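Local atomic coordinates of beta-N-acetylglucosaminidase (Thermotoga maritima, PDB entry 3WO8), a protein that probably hydrolyses terminal non-reducing N-acetyl-D-hexosamine residues from N-acetyl-beta-D-hexosaminides, as a beta-N-acetylglucosaminidase of glycosyl hydrolase family 3. Residues E159-F173 and F205-T219. Sequence-based numbering, arbitrary orientation.
Sequences EGYLEGGVIPCIKHF and FRKVLEREKKVTVMT
F173 turns the edge of its ring toward the face of F205 in an offset edge-to-face pair, the planes 75° apart and the centroids 5.4 Å from each other. CD1 of F173 does the touching, 3.6 Å from F205 CD2, while F173 CB rests on V217 CG1. The same F205 CD2 also meets I170 CD1 at 3.6 Å, the two side chains running past each other in opposite directions. With CG1 lodged between its backbone N and carbonyl carbon (chi1 55°), I170 sends CD1 up to F205 and L209 CG, while its CG2 branch approaches V208 CG1. Were F205 an alanine, the F173 edge would probably lose its ring partner and a gap would open beside I170 CD1.

Beneath this layer the backbones of 167-171 and 216-219 run parallel: T216 N bonds to P168 O, I170 N to T216 O, and M218 N to I170 O. A beta bulge then shifts the register by one, at the cis peptide before H172, and F173 N gives M218 O a nearly straight bond of 2.6 Å. M218 brings SD obliquely to H172 CD2 at 3.8 Å, while K171 CB covers one face of the imidazole; H172 ND1 hydrogen-bonds to D128, and K171 NZ makes a salt bridge to E76 and a hydrogen bond to F123 O.

At the other end, R211 NH1, from a poorly ordered side chain, makes a salt bridge to E159 OE2 (2.8 Å); the hydrogen bond within it is weak, bent to 116° at the hydrogen. E159 OE2 and E212 OE1 are like charges 3.1 Å apart, and R211, with R156 on E159 OE1, would probably offset their repulsion.

Strand 167-173, helix 203-211 and the adjacent parallel strand 216-219 thus form a beta-alpha-beta unit of the TIM barrel, with the helix on the outside.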
loop_
_atom_site.group_PDB
_atom_site.type_symbol
_atom_site.label_atom_id
_atom_site.label_comp_id
_atom_site.label_asym_id
_atom_site.label_seq_id
_atom_site.Cartn_x
_atom_site.Cartn_y
_atom_site.Cartn_z
ATOM N N GLU B 159 -10.328 16.453 -11.436
ATOM C CA GLU B 159 -10.541 15.618 -12.626
ATOM C C GLU B 159 -9.927 14.239 -12.428
ATOM O O GLU B 159 -10.596 13.217 -12.649
ATOM C CB GLU B 159 -9.915 16.259 -13.873
ATOM C CG GLU B 159 -10.659 17.485 -14.412
ATOM C CD GLU B 159 -9.811 18.383 -15.319
ATOM O OE1 GLU B 159 -8.729 17.941 -15.783
ATOM O OE2 GLU B 159 -10.230 19.544 -15.554
ATOM N N GLY B 160 -8.655 14.233 -11.999
ATOM C CA GLY B 160 -7.929 12.986 -11.706
ATOM C C GLY B 160 -8.692 12.063 -10.765
ATOM O O GLY B 160 -8.960 10.894 -11.079
ATOM N N TYR B 161 -9.092 12.600 -9.620
ATOM C CA TYR B 161 -9.766 11.791 -8.630
ATOM C C TYR B 161 -11.091 11.265 -9.173
ATOM O O TYR B 161 -11.514 10.158 -8.856
ATOM C CB TYR B 161 -10.029 12.597 -7.356
ATOM C CG TYR B 161 -8.838 12.854 -6.446
ATOM C CD1 TYR B 161 -8.232 11.820 -5.735
ATOM C CD2 TYR B 161 -8.336 14.149 -6.262
ATOM C CE1 TYR B 161 -7.140 12.068 -4.893
ATOM C CE2 TYR B 161 -7.233 14.399 -5.427
ATOM C CZ TYR B 161 -6.640 13.354 -4.743
ATOM O OH TYR B 161 -5.582 13.587 -3.888
ATOM N N LEU B 162 -11.794 12.063 -9.951
ATOM C CA LEU B 162 -13.081 11.569 -10.471
ATOM C C LEU B 162 -12.848 10.498 -11.521
ATOM O O LEU B 162 -13.589 9.514 -11.568
ATOM C CB LEU B 162 -13.926 12.678 -11.075
ATOM C CG LEU B 162 -14.388 13.713 -10.065
ATOM C CD1 LEU B 162 -14.241 15.126 -10.628
ATOM C CD2 LEU B 162 -15.827 13.404 -9.640
ATOM N N GLU B 163 -11.823 10.689 -12.357
ATOM C CA GLU B 163 -11.539 9.733 -13.406
ATOM C C GLU B 163 -11.280 8.416 -12.686
ATOM O O GLU B 163 -11.787 7.390 -13.100
ATOM C CB GLU B 163 -10.316 10.156 -14.245
ATOM C CG GLU B 163 -10.404 9.951 -15.768
ATOM C CD GLU B 163 -10.934 8.578 -16.195
ATOM O OE1 GLU B 163 -10.114 7.637 -16.354
ATOM O OE2 GLU B 163 -12.175 8.450 -16.394
ATOM N N GLY B 164 -10.527 8.469 -11.576
ATOM C CA GLY B 164 -10.130 7.259 -10.818
ATOM C C GLY B 164 -11.254 6.557 -10.067
ATOM O O GLY B 164 -11.215 5.341 -9.816
ATOM N N GLY B 165 -12.271 7.304 -9.669
ATOM C CA GLY B 165 -13.397 6.673 -8.990
ATOM C C GLY B 165 -13.792 7.293 -7.680
ATOM O O GLY B 165 -14.674 6.763 -7.010
ATOM N N VAL B 166 -13.185 8.410 -7.302
ATOM C CA VAL B 166 -13.588 9.052 -6.062
ATOM C C VAL B 166 -14.000 10.504 -6.253
ATOM O O VAL B 166 -13.413 11.249 -7.039
ATOM C CB VAL B 166 -12.497 8.952 -4.956
ATOM C CG1 VAL B 166 -12.096 7.502 -4.762
ATOM C CG2 VAL B 166 -11.276 9.807 -5.299
ATOM N N ILE B 167 -14.988 10.887 -5.449
ATOM C CA ILE B 167 -15.461 12.249 -5.411
ATOM C C ILE B 167 -14.537 13.006 -4.499
ATOM O O ILE B 167 -14.330 12.598 -3.337
ATOM C CB ILE B 167 -16.855 12.346 -4.813
ATOM C CG1 ILE B 167 -17.821 11.438 -5.577
ATOM C CG2 ILE B 167 -17.358 13.780 -4.873
ATOM C CD1 ILE B 167 -19.037 11.076 -4.763
ATOM N N PRO B 168 -13.972 14.113 -5.000
ATOM C CA PRO B 168 -13.084 14.881 -4.171
ATOM C C PRO B 168 -13.835 15.884 -3.388
ATOM O O PRO B 168 -15.011 16.136 -3.625
ATOM C CB PRO B 168 -12.192 15.601 -5.168
ATOM C CG PRO B 168 -13.107 15.822 -6.341
ATOM C CD PRO B 168 -14.064 14.637 -6.358
ATOM N N CYS B 169 -13.106 16.485 -2.468
ATOM C CA CYS B 169 -13.604 17.536 -1.633
ATOM C C CYS B 169 -12.613 18.708 -1.564
ATOM O O CYS B 169 -11.595 18.622 -0.909
ATOM C CB CYS B 169 -13.832 16.977 -0.251
ATOM S SG CYS B 169 -14.643 18.206 0.768
ATOM N N ILE B 170 -12.897 19.796 -2.260
ATOM C CA ILE B 170 -12.010 20.963 -2.184
ATOM C C ILE B 170 -12.160 21.631 -0.828
ATOM O O ILE B 170 -13.242 21.624 -0.230
ATOM C CB ILE B 170 -12.253 21.980 -3.315
ATOM C CG1 ILE B 170 -13.713 22.431 -3.356
ATOM C CG2 ILE B 170 -11.872 21.342 -4.633
ATOM C CD1 ILE B 170 -13.964 23.464 -4.435
ATOM N N LYS B 171 -11.056 22.166 -0.332
ATOM C CA LYS B 171 -11.045 22.728 1.007
ATOM C C LYS B 171 -9.955 23.782 1.144
ATOM O O LYS B 171 -9.015 23.797 0.348
ATOM C CB LYS B 171 -10.917 21.617 2.053
ATOM C CG LYS B 171 -9.700 20.713 1.927
ATOM C CD LYS B 171 -9.792 19.453 2.814
ATOM C CE LYS B 171 -8.388 19.085 3.275
ATOM N NZ LYS B 171 -8.156 17.657 3.570
ATOM N N HIS B 172 -10.102 24.725 2.083
ATOM C CA HIS B 172 -11.316 24.948 2.905
ATOM C C HIS B 172 -11.971 26.223 2.452
ATOM O O HIS B 172 -11.303 27.268 2.386
ATOM C CB HIS B 172 -10.954 25.120 4.372
ATOM C CG HIS B 172 -10.154 23.986 4.928
ATOM N ND1 HIS B 172 -8.810 23.815 4.655
ATOM C CD2 HIS B 172 -10.520 22.954 5.725
ATOM C CE1 HIS B 172 -8.381 22.740 5.287
ATOM N NE2 HIS B 172 -9.397 22.205 5.946
ATOM N N PHE B 173 -13.261 26.145 2.142
ATOM C CA PHE B 173 -13.951 27.272 1.531
ATOM C C PHE B 173 -14.257 28.403 2.545
ATOM O O PHE B 173 -14.848 28.144 3.606
ATOM C CB PHE B 173 -15.249 26.798 0.861
ATOM C CG PHE B 173 -15.955 27.886 0.071
ATOM C CD1 PHE B 173 -15.511 28.240 -1.192
ATOM C CD2 PHE B 173 -17.054 28.567 0.608
ATOM C CE1 PHE B 173 -16.138 29.247 -1.903
ATOM C CE2 PHE B 173 -17.693 29.569 -0.104
ATOM C CZ PHE B 173 -17.233 29.911 -1.361
ATOM N N PHE B 205 -11.467 28.145 -6.137
ATOM C CA PHE B 205 -12.779 27.539 -5.807
ATOM C C PHE B 205 -13.753 27.774 -6.957
ATOM O O PHE B 205 -14.596 26.923 -7.263
ATOM C CB PHE B 205 -13.317 28.058 -4.446
ATOM C CG PHE B 205 -12.502 27.578 -3.257
ATOM C CD1 PHE B 205 -11.375 28.269 -2.836
ATOM C CD2 PHE B 205 -12.819 26.394 -2.613
ATOM C CE1 PHE B 205 -10.608 27.800 -1.779
ATOM C CE2 PHE B 205 -12.068 25.934 -1.549
ATOM C CZ PHE B 205 -10.954 26.631 -1.136
ATOM N N ARG B 206 -13.584 28.914 -7.618
ATOM C CA ARG B 206 -14.433 29.286 -8.736
ATOM C C ARG B 206 -14.091 28.422 -9.903
ATOM O O ARG B 206 -14.973 27.876 -10.548
ATOM C CB ARG B 206 -14.206 30.753 -9.144
ATOM C CG ARG B 206 -14.250 31.736 -7.991
ATOM C CD ARG B 206 -14.617 33.125 -8.402
ATOM N NE ARG B 206 -13.489 34.045 -8.551
ATOM C CZ ARG B 206 -13.192 34.700 -9.669
ATOM N NH1 ARG B 206 -13.909 34.503 -10.753
ATOM N NH2 ARG B 206 -12.180 35.558 -9.711
ATOM N N LYS B 207 -12.799 28.330 -10.193
ATOM C CA LYS B 207 -12.341 27.572 -11.358
ATOM C C LYS B 207 -12.752 26.105 -11.264
ATOM O O LYS B 207 -13.393 25.597 -12.196
ATOM C CB LYS B 207 -10.843 27.761 -11.634
ATOM C CG LYS B 207 -10.551 28.869 -12.655
ATOM C CD LYS B 207 -11.283 30.206 -12.388
ATOM C CE LYS B 207 -11.275 31.189 -13.584
ATOM N NZ LYS B 207 -12.636 31.490 -14.112
ATOM N N VAL B 208 -12.469 25.444 -10.144
ATOM C CA VAL B 208 -12.886 24.037 -10.015
ATOM C C VAL B 208 -14.390 23.898 -10.086
ATOM O O VAL B 208 -14.909 22.971 -10.724
ATOM C CB VAL B 208 -12.388 23.362 -8.709
ATOM C CG1 VAL B 208 -12.932 21.932 -8.566
ATOM C CG2 VAL B 208 -10.874 23.341 -8.673
ATOM N N LEU B 209 -15.095 24.812 -9.423
ATOM C CA LEU B 209 -16.530 24.612 -9.142
ATOM C C LEU B 209 -17.432 24.790 -10.355
ATOM O O LEU B 209 -18.467 24.136 -10.444
ATOM C CB LEU B 209 -17.004 25.481 -7.965
ATOM C CG LEU B 209 -16.740 24.869 -6.592
ATOM C CD1 LEU B 209 -17.067 25.847 -5.485
ATOM C CD2 LEU B 209 -17.539 23.582 -6.409
ATOM N N GLU B 210 -17.041 25.659 -11.280
ATOM C CA GLU B 210 -17.814 25.839 -12.509
ATOM C C GLU B 210 -17.370 24.920 -13.665
ATOM O O GLU B 210 -18.014 24.874 -14.711
ATOM C CB GLU B 210 -17.838 27.321 -12.910
ATOM C CG GLU B 210 -16.523 27.903 -13.428
ATOM C CD GLU B 210 -16.327 29.369 -13.027
ATOM O OE1 GLU B 210 -17.170 29.941 -12.275
ATOM O OE2 GLU B 210 -15.298 29.948 -13.456
ATOM N N ARG B 211 -16.292 24.174 -13.450
ATOM C CA ARG B 211 -15.887 23.127 -14.368
ATOM C C ARG B 211 -16.378 21.729 -13.941
ATOM O O ARG B 211 -16.614 20.878 -14.801
ATOM C CB ARG B 211 -14.365 23.138 -14.536
ATOM C CG ARG B 211 -13.856 24.331 -15.338
ATOM C CD ARG B 211 -12.331 24.458 -15.334
ATOM N NE ARG B 211 -11.643 23.282 -15.888
ATOM C CZ ARG B 211 -10.322 23.190 -16.095
ATOM N NH1 ARG B 211 -9.804 22.067 -16.601
ATOM N NH2 ARG B 211 -9.507 24.205 -15.799
ATOM N N GLU B 212 -16.543 21.482 -12.641
ATOM C CA GLU B 212 -16.786 20.115 -12.154
ATOM C C GLU B 212 -17.917 20.121 -11.153
ATOM O O GLU B 212 -17.721 20.311 -9.958
ATOM C CB GLU B 212 -15.546 19.535 -11.458
ATOM C CG GLU B 212 -14.194 20.056 -11.917
ATOM C CD GLU B 212 -13.645 19.276 -13.074
ATOM O OE1 GLU B 212 -12.647 19.767 -13.653
ATOM O OE2 GLU B 212 -14.208 18.192 -13.393
ATOM N N LYS B 213 -19.123 19.919 -11.630
ATOM C CA LYS B 213 -20.274 19.876 -10.726
ATOM C C LYS B 213 -20.196 18.703 -9.728
ATOM O O LYS B 213 -20.795 18.799 -8.642
ATOM C CB LYS B 213 -21.597 19.842 -11.524
ATOM C CG LYS B 213 -22.033 21.206 -12.067
ATOM C CD LYS B 213 -23.160 21.098 -13.107
ATOM C CE LYS B 213 -23.843 22.438 -13.374
ATOM N NZ LYS B 213 -22.894 23.591 -13.333
ATOM N N LYS B 214 -19.452 17.635 -10.079
ATOM C CA LYS B 214 -19.444 16.374 -9.293
ATOM C C LYS B 214 -18.541 16.388 -8.034
ATOM O O LYS B 214 -18.562 15.471 -7.220
ATOM C CB LYS B 214 -19.138 15.180 -10.198
ATOM C CG LYS B 214 -20.306 14.840 -11.111
ATOM C CD LYS B 214 -20.114 13.577 -11.940
ATOM C CE LYS B 214 -20.511 12.330 -11.167
ATOM N NZ LYS B 214 -20.658 11.121 -12.034
ATOM N N VAL B 215 -17.796 17.467 -7.875
ATOM C CA VAL B 215 -17.089 17.817 -6.641
ATOM C C VAL B 215 -17.929 18.077 -5.351
ATOM O O VAL B 215 -19.109 18.456 -5.409
ATOM C CB VAL B 215 -16.288 19.096 -6.958
ATOM C CG1 VAL B 215 -15.777 19.783 -5.717
ATOM C CG2 VAL B 215 -15.148 18.774 -7.924
ATOM N N THR B 216 -17.295 17.893 -4.183
ATOM C CA THR B 216 -17.804 18.456 -2.925
ATOM C C THR B 216 -16.893 19.541 -2.350
ATOM O O THR B 216 -15.724 19.657 -2.724
ATOM C CB THR B 216 -17.995 17.428 -1.815
ATOM O OG1 THR B 216 -16.771 17.273 -1.109
ATOM C CG2 THR B 216 -18.443 16.110 -2.354
ATOM N N VAL B 217 -17.459 20.331 -1.433
ATOM C CA VAL B 217 -16.781 21.488 -0.828
ATOM C C VAL B 217 -16.791 21.449 0.703
ATOM O O VAL B 217 -17.834 21.253 1.331
ATOM C CB VAL B 217 -17.436 22.810 -1.240
ATOM C CG1 VAL B 217 -16.683 23.973 -0.640
ATOM C CG2 VAL B 217 -17.436 22.949 -2.749
ATOM N N MET B 218 -15.625 21.634 1.298
ATOM C CA MET B 218 -15.557 21.697 2.733
ATOM C C MET B 218 -15.329 23.143 3.135
ATOM O O MET B 218 -14.566 23.923 2.544
ATOM C CB MET B 218 -14.465 20.793 3.300
ATOM C CG MET B 218 -14.289 20.859 4.813
ATOM S SD MET B 218 -12.868 19.933 5.463
ATOM C CE MET B 218 -13.619 18.316 5.525
ATOM N N THR B 219 -15.986 23.457 4.210
ATOM C CA THR B 219 -16.090 24.789 4.696
ATOM C C THR B 219 -14.893 25.116 5.611
ATOM O O THR B 219 -14.322 24.221 6.256
ATOM C CB THR B 219 -17.447 24.822 5.395
ATOM O OG1 THR B 219 -18.110 26.031 5.079
ATOM C CG2 THR B 219 -17.298 24.599 6.865
#